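Local coordinates for protein U4/U6 snRNA-associated-splicing factor PRP24 (Saccharomyces cerevisiae, PDB 4N0T) that binds U6 snRNA, anneals it with U4 snRNA and serves as a recycling factor of the spliceosome during pre-mRNA splicing, at residues N21-K24 against V25-F29; V40-S43 against L44-F48; H305-E308 against K309-R312. One frame throughout, in Å; residues are numbered along the deposited sequence.

In the fold
From the N terminus the chain meets three short-range contacts in series; none nests in or crosses another. Contact 1 (21-29) covers the N-cap and the whole of helix 22-29 in RRM 1. Contact 2 (40-48) closes the loop that turns strand 35-42 back into strand 49-55 of the same domain. The two touch where Val25 CG2 of the helix lies 3.8 Å from Val40 CG2, and there the helix rests on the strand that leads into the loop. Contact 3 (305-312) belongs to the occluded RRM, about 46 and 42 Å from contacts 1 and 2 between centres, and joins helix 293-302 to strand 311-317.

Contact 1 of 3, residues N21-K24 against V25-F29; sequences NQNK and VYKYF
Tyr26 lies one helical turn after Gln22, and its side chain runs beside that of Gln22, both pointing the same way. Its CB sits 3.3 Å from Asn23 O. Further out, CD2 comes within 3.3 Å of Gln22 O, which meets the ring at its edge, near the ring plane. CE2 then rests 4.2 Å from Gln22 CG, while the Gln22 amide is turned 34° from the plane of the ring. At the tip, Tyr26 OH shares a water with Gln22 NE2, although the amide's bond to it is weak. A long amide side chain suits the place of Gln22, since its CG can sit beside the ring's CE2 and its amide can reach the water that the hydroxyl also meets.

On another side of the helix, Lys27 reaches back to Asn23. The lysine chain bends at its last torsion (chi4 62°), and NZ thereby comes 3.0 Å from Asn23 OD1, in the carbonyl plane and on a lone pair. Asn21 occupies the N-cap: its short side chain lets OD1 accept from Lys24 N at 2.7 Å, a nearly straight bond that satisfies an amide in the first turn. The ordinary helical bonds follow, Val25 N to Asn21 O and Tyr28 N to Lys24 O among them.

While Gln22, Asn23 and Lys27 look outward, helix 22-29 lays its apolar side on the sheet, as in other RRM domains. Val25 packs on Leu16, Val38, Val40 and Ile53, and Phe29 on Val13 and Ile53. The Tyr26 side chain borders the sheet at Ile35 and Val38 while its hydroxyl reaches the water, and the helix is thus tied to strands 10-16, 35-42 and 49-55.

Contact 2 of 3, residues V40-S43 against L44-F48; sequences VADS and LKKNF
Ser43 and Phe48 face each other across the base of a loop, where Ser43 N donates to Phe48 O at 2.9 Å. Between them the chain makes a type I turn from Ser43 to Lys46, closed by Lys46 N donating to Ser43 O. Lys46, the last residue of the turn, has a positive phi of 63°, a left-handed conformation, as the chain heads back to Phe48.

The side chain of Ser43 fills the inside of the bend. Its OG stands between the backbone N and the carbonyl carbon (chi1 66°), close to the returning chain. There it donates to Asn47 OD1 at 2.8 Å and accepts a weak bond from Phe48 N, so one small hydroxyl serves both a side chain and a backbone amide. CB of Ser43 lies over the centre of the Phe48 ring, 3.5 Å from its centroid and 10° off the normal, in a CH-pi contact. A serine suits this buried spot because it offers both a slim methylene to the ring face and a polar tip.

Farther out, Lys46 bends back so that its CD passes 3.4 Å from Asp42 OD2 and NZ makes a long salt bridge of 3.6 Å to that oxygen. The other carboxylate oxygen, Asp42 OD1, pairs with Arg49. A water accepts from Lys46 NZ and donates to Ser43 O.

At the base of the loop the Phe48 ring meets that of Phe50 edge-to-face. Such a turn is the connection of a beta hairpin, here the one between the second and third strands of an RRM, with strand 35-42 at the edge of the sheet.

Contact 3 of 3, residues H305-E308 against K309-R312; sequences HINE and KDIR
Asn307 and the two residues Lys309 and Asp310 meet in a local turn, a single 3-10 bend through which the chain passes from the loop after helix 293-302 into strand 311-317 of the occluded RRM. Two backbone bonds define it: Asp310 N to Asn307 O at 2.8 Å, and Ile311 N to Glu308 O.

Asn307 opens the bend with an Asx turn. With CG anti to the backbone N (chi1 -171°), the amide swings over the following residues and OD1 accepts from Lys309 N at 2.9 Å, with an N-H...O angle of 163°. The same oxygen lies 3.1 Å from Lys309 CG, where the two side chains cross obliquely. Asparagine suits the place, since its acceptor is just far enough from the backbone to meet the amide two residues on.

Asp310 answers from the other end. Its OD2 comes 3.0 Å from Asn307 CB and accepts a weak bond from Asn307 N at 3.3 Å. An alanine here would keep CB near Ile306 but is likely to leave the N-H of Asn307 without this acceptor, and the start of the bend less firmly fixed.

Beneath the polar bend, Ile306 CG2 touches Ile311 CD1 at 3.9 Å, the two side chains crossing at about a right angle; branched apolar residues suit this inward side. Both isoleucines pack on Leu300 of helix 293-302. Ile306 also meets Phe332 and Met336 of helix 330-340, and Arg312 pairs by its backbone with Ile326 where the chain enters strand 311-317, at the edge of the sheet within this chain.

Contact 1 of 3, residues N21-K24 against V25-F29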
ATOM      1  N   ASN A  21      19.580  24.551  -4.483  1.00 34.75           N
ATOM      2  CA  ASN A  21      18.240  24.028  -4.274  1.00 35.55           C
ATOM      3  C   ASN A  21      17.725  23.313  -5.515  1.00 31.16           C
ATOM      4  O   ASN A  21      18.367  23.314  -6.568  1.00 30.31           O
ATOM      5  CB  ASN A  21      17.272  25.146  -3.847  1.00 38.96           C
ATOM      6  CG  ASN A  21      17.179  26.278  -4.864  1.00 41.03           C
ATOM      7  OD1 ASN A  21      17.311  26.071  -6.072  1.00 41.25           O
ATOM      8  ND2 ASN A  21      16.936  27.489  -4.370  1.00 40.35           N
ATOM      9  N   GLN A  22      16.553  22.713  -5.374  1.00 32.18           N
ATOM     10  CA  GLN A  22      15.878  22.015  -6.456  1.00 34.37           C
ATOM     11  C   GLN A  22      15.766  22.875  -7.726  1.00 37.72           C
ATOM     12  O   GLN A  22      15.988  22.393  -8.843  1.00 37.36           O
ATOM     13  CB  GLN A  22      14.500  21.621  -5.941  1.00 37.44           C
ATOM     14  CG  GLN A  22      13.657  20.796  -6.849  1.00 45.17           C
ATOM     15  CD  GLN A  22      12.357  20.435  -6.175  1.00 51.44           C
ATOM     16  OE1 GLN A  22      11.957  21.079  -5.204  1.00 56.94           O
ATOM     17  NE2 GLN A  22      11.698  19.400  -6.670  1.00 50.24           N
ATOM     18  N   ASN A  23      15.437  24.152  -7.548  1.00 37.77           N
ATOM     19  CA  ASN A  23      15.297  25.066  -8.677  1.00 40.11           C
ATOM     20  C   ASN A  23      16.600  25.260  -9.448  1.00 35.95           C
ATOM     21  O   ASN A  23      16.612  25.224 -10.686  1.00 35.03           O
ATOM     22  CB  ASN A  23      14.774  26.424  -8.201  1.00 51.56           C
ATOM     23  CG  ASN A  23      14.811  27.479  -9.293  1.00 62.64           C
ATOM     24  OD1 ASN A  23      14.369  27.245 -10.421  1.00 70.10           O
ATOM     25  ND2 ASN A  23      15.351  28.648  -8.966  1.00 63.32           N
ATOM     26  N   LYS A  24      17.695  25.469  -8.720  1.00 28.70           N
ATOM     27  CA  LYS A  24      18.991  25.690  -9.354  1.00 30.06           C
ATOM     28  C   LYS A  24      19.462  24.425 -10.057  1.00 30.72           C
ATOM     29  O   LYS A  24      20.137  24.489 -11.086  1.00 33.34           O
ATOM     30  CB  LYS A  24      20.027  26.127  -8.324  1.00 33.70           C
ATOM     31  CG  LYS A  24      19.754  27.492  -7.717  1.00 39.47           C
ATOM     32  CD  LYS A  24      20.888  27.908  -6.798  1.00 44.17           C
ATOM     33  CE  LYS A  24      20.596  29.241  -6.133  1.00 49.14           C
ATOM     34  NZ  LYS A  24      21.619  29.546  -5.093  1.00 53.86           N
ATOM     35  N   VAL A  25      19.106  23.275  -9.493  1.00 28.63           N
ATOM     36  CA  VAL A  25      19.427  21.998 -10.122  1.00 29.09           C
ATOM     37  C   VAL A  25      18.727  21.880 -11.473  1.00 29.42           C
ATOM     38  O   VAL A  25      19.364  21.527 -12.469  1.00 31.57           O
ATOM     39  CB  VAL A  25      19.094  20.817  -9.197  1.00 28.21           C
ATOM     40  CG1 VAL A  25      19.230  19.498  -9.938  1.00 28.22           C
ATOM     41  CG2 VAL A  25      20.015  20.852  -7.980  1.00 26.58           C
ATOM     42  N   TYR A  26      17.431  22.202 -11.507  1.00 34.89           N
ATOM     43  CA  TYR A  26      16.659  22.252 -12.755  1.00 37.57           C
ATOM     44  C   TYR A  26      17.330  23.113 -13.809  1.00 38.02           C
ATOM     45  O   TYR A  26      17.612  22.648 -14.911  1.00 41.71           O
ATOM     46  CB  TYR A  26      15.260  22.825 -12.507  1.00 41.78           C
ATOM     47  CG  TYR A  26      14.187  21.786 -12.335  1.00 41.47           C
ATOM     48  CD1 TYR A  26      13.644  21.132 -13.433  1.00 42.47           C
ATOM     49  CD2 TYR A  26      13.703  21.469 -11.072  1.00 43.12           C
ATOM     50  CE1 TYR A  26      12.658  20.175 -13.274  1.00 45.87           C
ATOM     51  CE2 TYR A  26      12.718  20.523 -10.901  1.00 43.24           C
ATOM     52  CZ  TYR A  26      12.199  19.877 -12.004  1.00 47.19           C
ATOM     53  OH  TYR A  26      11.217  18.927 -11.827  1.00 46.30           O
ATOM     54  N   LYS A  27      17.579  24.374 -13.466  1.00 37.59           N
ATOM     55  CA  LYS A  27      18.180  25.317 -14.400  1.00 37.90           C
ATOM     56  C   LYS A  27      19.523  24.833 -14.928  1.00 38.59           C
ATOM     57  O   LYS A  27      19.839  25.032 -16.102  1.00 41.18           O
ATOM     58  CB  LYS A  27      18.330  26.700 -13.758  1.00 43.10           C
ATOM     59  CG  LYS A  27      17.043  27.522 -13.765  1.00 52.77           C
ATOM     60  CD  LYS A  27      17.240  28.907 -13.142  1.00 57.18           C
ATOM     61  CE  LYS A  27      16.009  29.789 -13.340  1.00 56.25           C
ATOM     62  NZ  LYS A  27      14.804  29.225 -12.666  1.00 54.65           N
ATOM     63  N   TYR A  28      20.312  24.197 -14.066  1.00 36.33           N
ATOM     64  CA  TYR A  28      21.618  23.701 -14.488  1.00 30.39           C
ATOM     65  C   TYR A  28      21.486  22.554 -15.496  1.00 32.27           C
ATOM     66  O   TYR A  28      22.277  22.457 -16.435  1.00 33.40           O
ATOM     67  CB  TYR A  28      22.475  23.259 -13.294  1.00 26.89           C
ATOM     68  CG  TYR A  28      23.892  22.903 -13.698  1.00 29.42           C
ATOM     69  CD1 TYR A  28      24.867  23.884 -13.804  1.00 29.25           C
ATOM     70  CD2 TYR A  28      24.250  21.591 -13.993  1.00 28.78           C
ATOM     71  CE1 TYR A  28      26.163  23.572 -14.181  1.00 29.57           C
ATOM     72  CE2 TYR A  28      25.548  21.270 -14.376  1.00 29.48           C
ATOM     73  CZ  TYR A  28      26.495  22.270 -14.465  1.00 29.09           C
ATOM     74  OH  TYR A  28      27.779  21.964 -14.843  1.00 32.93           O
ATOM     75  N   PHE A  29      20.485  21.698 -15.309  1.00 32.70           N
ATOM     76  CA  PHE A  29      20.382  20.471 -16.104  1.00 33.43           C
ATOM     77  C   PHE A  29      19.260  20.462 -17.147  1.00 39.93           C
ATOM     78  O   PHE A  29      19.164  19.521 -17.938  1.00 37.79           O
ATOM     79  CB  PHE A  29      20.204  19.249 -15.188  1.00 28.74           C
ATOM     80  CG  PHE A  29      21.454  18.839 -14.456  1.00 24.10           C
ATOM     81  CD1 PHE A  29      22.405  18.038 -15.073  1.00 20.77           C
ATOM     82  CD2 PHE A  29      21.668  19.236 -13.143  1.00 24.59           C
ATOM     83  CE1 PHE A  29      23.550  17.658 -14.394  1.00 22.42           C
ATOM     84  CE2 PHE A  29      22.807  18.847 -12.463  1.00 25.70           C
ATOM     85  CZ  PHE A  29      23.744  18.062 -13.086  1.00 24.78           C
TER
HETATM   86  O   HOH W   1      10.859  17.483  -9.039  1.00 43.44           O

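Contact 2 of 3, residues V40-S43 against L44-F48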
ATOM      1  N   VAL A  40      16.801  16.968  -3.898  1.00 21.45           N
ATOM      2  CA  VAL A  40      18.085  17.421  -3.362  1.00 24.41           C
ATOM      3  C   VAL A  40      18.134  17.057  -1.875  1.00 31.25           C
ATOM      4  O   VAL A  40      17.123  17.167  -1.175  1.00 32.33           O
ATOM      5  CB  VAL A  40      18.277  18.937  -3.552  1.00 27.14           C
ATOM      6  CG1 VAL A  40      19.637  19.384  -3.039  1.00 36.11           C
ATOM      7  CG2 VAL A  40      18.135  19.311  -5.018  1.00 26.11           C
ATOM      8  N   ALA A  41      19.289  16.595  -1.404  1.00 23.69           N
ATOM      9  CA  ALA A  41      19.463  16.237   0.008  1.00 23.94           C
ATOM     10  C   ALA A  41      20.825  16.710   0.489  1.00 27.78           C
ATOM     11  O   ALA A  41      21.800  16.688  -0.269  1.00 22.94           O
ATOM     12  CB  ALA A  41      19.346  14.741   0.204  1.00 23.78           C
ATOM     13  N   ASP A  42      20.896  17.113   1.753  1.00 27.13           N
ATOM     14  CA  ASP A  42      22.164  17.500   2.347  1.00 25.91           C
ATOM     15  C   ASP A  42      23.065  16.290   2.506  1.00 21.03           C
ATOM     16  O   ASP A  42      22.591  15.175   2.767  1.00 23.79           O
ATOM     17  CB  ASP A  42      21.938  18.114   3.732  1.00 33.08           C
ATOM     18  CG  ASP A  42      21.349  19.506   3.676  1.00 40.90           C
ATOM     19  OD1 ASP A  42      21.436  20.162   2.615  1.00 44.32           O
ATOM     20  OD2 ASP A  42      20.816  19.952   4.714  1.00 42.38           O
ATOM     21  N   SER A  43      24.372  16.501   2.371  1.00 22.77           N
ATOM     22  CA  SER A  43      25.321  15.463   2.750  1.00 20.86           C
ATOM     23  C   SER A  43      25.239  15.259   4.264  1.00 21.73           C
ATOM     24  O   SER A  43      24.619  16.063   4.969  1.00 25.60           O
ATOM     25  CB  SER A  43      26.741  15.861   2.368  1.00 26.47           C
ATOM     26  OG  SER A  43      27.150  16.976   3.131  1.00 25.34           O
ATOM     27  N   LEU A  44      25.868  14.191   4.750  1.00 24.87           N
ATOM     28  CA  LEU A  44      25.825  13.832   6.169  1.00 28.89           C
ATOM     29  C   LEU A  44      26.278  14.977   7.067  1.00 28.54           C
ATOM     30  O   LEU A  44      25.664  15.242   8.109  1.00 33.51           O
ATOM     31  CB  LEU A  44      26.704  12.608   6.428  1.00 29.91           C
ATOM     32  CG  LEU A  44      26.084  11.246   6.152  1.00 33.09           C
ATOM     33  CD1 LEU A  44      27.103  10.131   6.342  1.00 34.74           C
ATOM     34  CD2 LEU A  44      24.889  11.042   7.066  1.00 34.76           C
ATOM     35  N   LYS A  45      27.344  15.658   6.660  1.00 27.78           N
ATOM     36  CA  LYS A  45      27.905  16.738   7.471  1.00 27.58           C
ATOM     37  C   LYS A  45      27.538  18.128   6.956  1.00 32.47           C
ATOM     38  O   LYS A  45      28.093  19.134   7.408  1.00 35.60           O
ATOM     39  CB  LYS A  45      29.419  16.580   7.571  1.00 27.50           C
ATOM     40  CG  LYS A  45      29.843  15.238   8.156  1.00 30.19           C
ATOM     41  CD  LYS A  45      31.327  15.252   8.528  1.00 36.37           C
ATOM     42  CE  LYS A  45      31.779  13.921   9.115  1.00 42.66           C
ATOM     43  NZ  LYS A  45      33.247  13.908   9.387  1.00 47.99           N
ATOM     44  N   LYS A  46      26.597  18.167   6.013  1.00 28.49           N
ATOM     45  CA  LYS A  46      26.037  19.404   5.457  1.00 29.78           C
ATOM     46  C   LYS A  46      27.042  20.286   4.711  1.00 30.04           C
ATOM     47  O   LYS A  46      26.785  21.470   4.505  1.00 36.51           O
ATOM     48  CB  LYS A  46      25.326  20.235   6.537  1.00 37.72           C
ATOM     49  CG  LYS A  46      24.547  19.428   7.572  1.00 42.93           C
ATOM     50  CD  LYS A  46      23.077  19.307   7.212  1.00 46.15           C
ATOM     51  CE  LYS A  46      22.303  18.565   8.297  1.00 47.13           C
ATOM     52  NZ  LYS A  46      20.968  18.129   7.797  1.00 47.30           N
ATOM     53  N   ASN A  47      28.165  19.717   4.288  1.00 27.55           N
ATOM     54  CA  ASN A  47      29.165  20.504   3.558  1.00 32.74           C
ATOM     55  C   ASN A  47      28.861  20.651   2.058  1.00 30.92           C
ATOM     56  O   ASN A  47      29.388  21.548   1.383  1.00 29.84           O
ATOM     57  CB  ASN A  47      30.577  19.951   3.781  1.00 37.75           C
ATOM     58  CG  ASN A  47      30.631  18.432   3.729  1.00 46.64           C
ATOM     59  OD1 ASN A  47      29.649  17.743   4.029  1.00 49.52           O
ATOM     60  ND2 ASN A  47      31.793  17.900   3.360  1.00 48.54           N
ATOM     61  N   PHE A  48      28.013  19.764   1.540  1.00 25.50           N
ATOM     62  CA  PHE A  48      27.606  19.830   0.140  1.00 21.09           C
ATOM     63  C   PHE A  48      26.226  19.192  -0.023  1.00 23.88           C
ATOM     64  O   PHE A  48      25.628  18.742   0.956  1.00 23.86           O
ATOM     65  CB  PHE A  48      28.641  19.149  -0.775  1.00 21.32           C
ATOM     66  CG  PHE A  48      28.756  17.659  -0.576  1.00 25.22           C
ATOM     67  CD1 PHE A  48      27.912  16.775  -1.256  1.00 24.23           C
ATOM     68  CD2 PHE A  48      29.716  17.140   0.274  1.00 26.63           C
ATOM     69  CE1 PHE A  48      28.025  15.406  -1.069  1.00 23.28           C
ATOM     70  CE2 PHE A  48      29.839  15.782   0.455  1.00 28.93           C
ATOM     71  CZ  PHE A  48      28.987  14.906  -0.218  1.00 22.64           C
TER
HETATM   72  O   HOH W   2      22.458  15.747   6.657  1.00 48.09           O

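Contact 3 of 3, residues H305-E308 against K309-R312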
ATOM      1  N   HIS A 305      -7.927  13.549  19.853  1.00 23.30           N
ATOM      2  CA  HIS A 305      -8.139  12.994  21.195  1.00 27.51           C
ATOM      3  C   HIS A 305      -9.412  12.161  21.297  1.00 32.83           C
ATOM      4  O   HIS A 305     -10.084  12.125  22.331  1.00 35.07           O
ATOM      5  CB  HIS A 305      -8.059  14.095  22.261  1.00 28.51           C
ATOM      6  CG  HIS A 305      -6.766  14.846  22.229  1.00 32.65           C
ATOM      7  ND1 HIS A 305      -6.659  16.125  21.725  1.00 34.81           N
ATOM      8  CD2 HIS A 305      -5.514  14.479  22.595  1.00 35.54           C
ATOM      9  CE1 HIS A 305      -5.400  16.521  21.799  1.00 38.20           C
ATOM     10  NE2 HIS A 305      -4.685  15.542  22.326  1.00 41.44           N
ATOM     11  N   ILE A 306      -9.709  11.477  20.197  1.00 28.34           N
ATOM     12  CA  ILE A 306     -10.803  10.533  20.127  1.00 28.68           C
ATOM     13  C   ILE A 306     -10.296   9.206  20.690  1.00 32.51           C
ATOM     14  O   ILE A 306      -9.149   8.821  20.450  1.00 32.53           O
ATOM     15  CB  ILE A 306     -11.231  10.344  18.655  1.00 30.14           C
ATOM     16  CG1 ILE A 306     -11.694  11.678  18.064  1.00 35.44           C
ATOM     17  CG2 ILE A 306     -12.335   9.326  18.529  1.00 27.20           C
ATOM     18  CD1 ILE A 306     -11.814  11.654  16.547  1.00 37.73           C
ATOM     19  N   ASN A 307     -11.134   8.518  21.455  1.00 32.76           N
ATOM     20  CA  ASN A 307     -10.781   7.199  21.948  1.00 36.82           C
ATOM     21  C   ASN A 307     -10.914   6.147  20.844  1.00 34.00           C
ATOM     22  O   ASN A 307     -11.863   6.173  20.055  1.00 31.99           O
ATOM     23  CB  ASN A 307     -11.671   6.835  23.132  1.00 49.06           C
ATOM     24  CG  ASN A 307     -11.218   5.578  23.834  1.00 57.81           C
ATOM     25  OD1 ASN A 307     -11.468   4.467  23.369  1.00 58.98           O
ATOM     26  ND2 ASN A 307     -10.553   5.747  24.972  1.00 61.51           N
ATOM     27  N   GLU A 308      -9.953   5.232  20.796  1.00 33.25           N
ATOM     28  CA  GLU A 308      -9.907   4.168  19.800  1.00 37.24           C
ATOM     29  C   GLU A 308     -11.242   3.443  19.646  1.00 37.04           C
ATOM     30  O   GLU A 308     -11.661   3.126  18.531  1.00 36.46           O
ATOM     31  CB  GLU A 308      -8.799   3.184  20.186  1.00 47.90           C
ATOM     32  CG  GLU A 308      -8.983   1.753  19.709  1.00 57.33           C
ATOM     33  CD  GLU A 308      -8.067   0.788  20.448  1.00 65.32           C
ATOM     34  OE1 GLU A 308      -7.817  -0.321  19.929  1.00 68.46           O
ATOM     35  OE2 GLU A 308      -7.598   1.141  21.554  1.00 66.41           O
ATOM     36  N   LYS A 309     -11.927   3.205  20.758  1.00 36.97           N
ATOM     37  CA  LYS A 309     -13.165   2.434  20.705  1.00 42.24           C
ATOM     38  C   LYS A 309     -14.396   3.277  20.380  1.00 37.85           C
ATOM     39  O   LYS A 309     -15.507   2.750  20.315  1.00 39.55           O
ATOM     40  CB  LYS A 309     -13.373   1.639  22.000  1.00 53.69           C
ATOM     41  CG  LYS A 309     -13.786   2.480  23.200  1.00 62.99           C
ATOM     42  CD  LYS A 309     -13.292   1.845  24.498  1.00 67.58           C
ATOM     43  CE  LYS A 309     -13.692   2.653  25.729  1.00 67.59           C
ATOM     44  NZ  LYS A 309     -13.398   1.894  26.985  1.00 67.44           N
ATOM     45  N   ASP A 310     -14.206   4.578  20.175  1.00 30.99           N
ATOM     46  CA  ASP A 310     -15.287   5.416  19.664  1.00 28.89           C
ATOM     47  C   ASP A 310     -15.354   5.256  18.151  1.00 23.76           C
ATOM     48  O   ASP A 310     -16.337   5.630  17.507  1.00 24.90           O
ATOM     49  CB  ASP A 310     -15.041   6.886  20.011  1.00 30.38           C
ATOM     50  CG  ASP A 310     -15.188   7.173  21.497  1.00 43.78           C
ATOM     51  OD1 ASP A 310     -16.195   6.731  22.093  1.00 46.27           O
ATOM     52  OD2 ASP A 310     -14.295   7.838  22.066  1.00 50.01           O
ATOM     53  N   ILE A 311     -14.289   4.699  17.587  1.00 26.68           N
ATOM     54  CA  ILE A 311     -14.207   4.499  16.151  1.00 26.00           C
ATOM     55  C   ILE A 311     -14.507   3.041  15.812  1.00 26.42           C
ATOM     56  O   ILE A 311     -13.779   2.139  16.229  1.00 32.61           O
ATOM     57  CB  ILE A 311     -12.801   4.848  15.635  1.00 27.01           C
ATOM     58  CG1 ILE A 311     -12.460   6.304  15.961  1.00 28.08           C
ATOM     59  CG2 ILE A 311     -12.708   4.605  14.133  1.00 29.06           C
ATOM     60  CD1 ILE A 311     -10.968   6.566  16.089  1.00 27.63           C
ATOM     61  N   ARG A 312     -15.580   2.814  15.060  1.00 22.85           N
ATOM     62  CA  ARG A 312     -15.963   1.464  14.652  1.00 26.68           C
ATOM     63  C   ARG A 312     -15.115   0.969  13.477  1.00 31.53           C
ATOM     64  O   ARG A 312     -14.566  -0.143  13.507  1.00 27.84           O
ATOM     65  CB  ARG A 312     -17.444   1.440  14.279  1.00 33.33           C
ATOM     66  CG  ARG A 312     -17.793   0.410  13.230  1.00 44.56           C
ATOM     67  CD  ARG A 312     -18.255  -0.891  13.839  1.00 51.37           C
ATOM     68  NE  ARG A 312     -19.710  -0.941  13.887  1.00 59.21           N
ATOM     69  CZ  ARG A 312     -20.487  -0.990  12.807  1.00 63.44           C
ATOM     70  NH1 ARG A 312     -19.947  -0.990  11.594  1.00 62.06           N
ATOM     71  NH2 ARG A 312     -21.806  -1.035  12.941  1.00 66.73           N
TER